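Local coordinates for ribosomal protein S2-related protein (Deinococcus radiodurans, PDB 2JH3), which binds a [4Fe-4S] cluster and, with its chelatase-like fold, may act as a sirohydrochlorin ferrochelatase, at residues A[455-458]-A[459-463]. Residues are numbered along the deposited sequence; the frame is centred on the assembly and turned at random.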
loop_
_atom_site.group_PDB
_atom_site.type_symbol
_atom_site.label_atom_id
_atom_site.label_comp_id
_atom_site.label_asym_id
_atom_site.label_seq_id
_atom_site.Cartn_x
_atom_site.Cartn_y
_atom_site.Cartn_z
ATOM N N THR A 455 -10.956 -12.813 -2.515
ATOM C CA THR A 455 -11.543 -12.809 -1.163
ATOM C C THR A 455 -11.260 -11.504 -0.419
ATOM O O THR A 455 -12.053 -11.103 0.388
ATOM C CB THR A 455 -11.145 -14.018 -0.266
ATOM O OG1 THR A 455 -9.752 -14.062 -0.165
ATOM C CG2 THR A 455 -11.657 -15.321 -0.894
ATOM N N VAL A 456 -10.162 -10.820 -0.741
ATOM C CA VAL A 456 -9.822 -9.568 -0.056
ATOM C C VAL A 456 -10.805 -8.454 -0.477
ATOM O O VAL A 456 -11.296 -7.669 0.390
ATOM C CB VAL A 456 -8.358 -9.203 -0.248
ATOM C CG1 VAL A 456 -8.061 -7.736 0.179
ATOM C CG2 VAL A 456 -7.453 -10.144 0.586
ATOM N N LEU A 457 -11.136 -8.394 -1.769
ATOM C CA LEU A 457 -12.102 -7.438 -2.264
ATOM C C LEU A 457 -13.517 -7.750 -1.761
ATOM O O LEU A 457 -14.247 -6.820 -1.394
ATOM C CB LEU A 457 -12.125 -7.413 -3.807
ATOM C CG LEU A 457 -13.221 -6.547 -4.469
ATOM C CD1 LEU A 457 -13.083 -5.086 -3.984
ATOM C CD2 LEU A 457 -13.094 -6.550 -5.981
ATOM N N LEU A 458 -13.889 -9.043 -1.717
ATOM C CA LEU A 458 -15.215 -9.429 -1.176
ATOM C C LEU A 458 -15.353 -8.974 0.278
ATOM O O LEU A 458 -16.375 -8.433 0.685
ATOM C CB LEU A 458 -15.419 -10.932 -1.229
ATOM C CG LEU A 458 -15.571 -11.517 -2.603
ATOM C CD1 LEU A 458 -15.330 -12.994 -2.635
ATOM C CD2 LEU A 458 -16.930 -11.225 -3.148
ATOM N N ALA A 459 -14.341 -9.199 1.086
ATOM C CA ALA A 459 -14.411 -8.712 2.494
ATOM C C ALA A 459 -14.485 -7.176 2.631
ATOM O O ALA A 459 -15.141 -6.615 3.538
ATOM C CB ALA A 459 -13.185 -9.242 3.239
ATOM N N ALA A 460 -13.793 -6.475 1.748
ATOM C CA ALA A 460 -13.831 -4.981 1.750
ATOM C C ALA A 460 -15.238 -4.482 1.346
ATOM O O ALA A 460 -15.755 -3.475 1.907
ATOM C CB ALA A 460 -12.757 -4.418 0.812
ATOM N N VAL A 461 -15.873 -5.174 0.398
ATOM C CA VAL A 461 -17.214 -4.800 0.016
ATOM C C VAL A 461 -18.191 -5.131 1.128
ATOM O O VAL A 461 -19.091 -4.320 1.478
ATOM C CB VAL A 461 -17.675 -5.477 -1.304
ATOM C CG1 VAL A 461 -19.146 -5.181 -1.527
ATOM C CG2 VAL A 461 -16.872 -4.930 -2.445
ATOM N N ARG A 462 -18.013 -6.299 1.749
ATOM C CA ARG A 462 -18.807 -6.594 2.976
ATOM C C ARG A 462 -18.709 -5.458 4.025
ATOM O O ARG A 462 -19.726 -4.974 4.475
ATOM C CB ARG A 462 -18.395 -7.922 3.595
ATOM C CG ARG A 462 -19.203 -8.319 4.896
ATOM C CD ARG A 462 -18.426 -9.407 5.631
ATOM N NE ARG A 462 -17.136 -8.826 5.903
ATOM C CZ ARG A 462 -16.000 -9.460 6.140
ATOM N NH1 ARG A 462 -15.966 -10.758 6.194
ATOM N NH2 ARG A 462 -14.885 -8.758 6.316
ATOM N N ASP A 463 -17.517 -4.976 4.359
ATOM C CA ASP A 463 -17.383 -3.900 5.330
ATOM C C ASP A 463 -18.037 -2.620 4.879
ATOM O O ASP A 463 -18.660 -1.934 5.676
ATOM C CB ASP A 463 -15.929 -3.599 5.597
ATOM C CG ASP A 463 -15.195 -4.789 6.125
ATOM O OD1 ASP A 463 -15.844 -5.704 6.690
ATOM O OD2 ASP A 463 -13.952 -4.819 5.958
#
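L457 and V461, one turn apart on helix 455-467, meet through their methyl groups: CD1 of L457 lies 4.1 Å from CG2 of V461, the two side chains crossing at a slant. L457 sends CG anti to its backbone N (chi1 174°), and V461 turns CG2 back beside its own N, where it also rests 3.4 Å from the carbonyl O of L457. V461 N gives its hydrogen to L457 O at 2.9 Å, and R462 N reaches L458 O at 2.9 Å in a nearly straight bond (170°). The methyl of A459 is short, consistent with the guanidinium of R462 laying one face, near its rim, over A459 CA; a bend at chi3 (58°) brings it round. D463 OD1 restrains the guanidinium from its edge, accepting NH2 of R462 at 3.2 Å in a salt bridge, with a weak second bond from NE. On the side facing helix 411-422, V417 packs on L457, A460 and V461, while W392 covers L458 and V461. L457 also touches the iron-sulfur cluster and lies close to its ligand C422. The helix is thus amphipathic: L457 gives the cluster a nonpolar neighbour, L458 and V461 face protein, and the ion pair stays on a more exposed side.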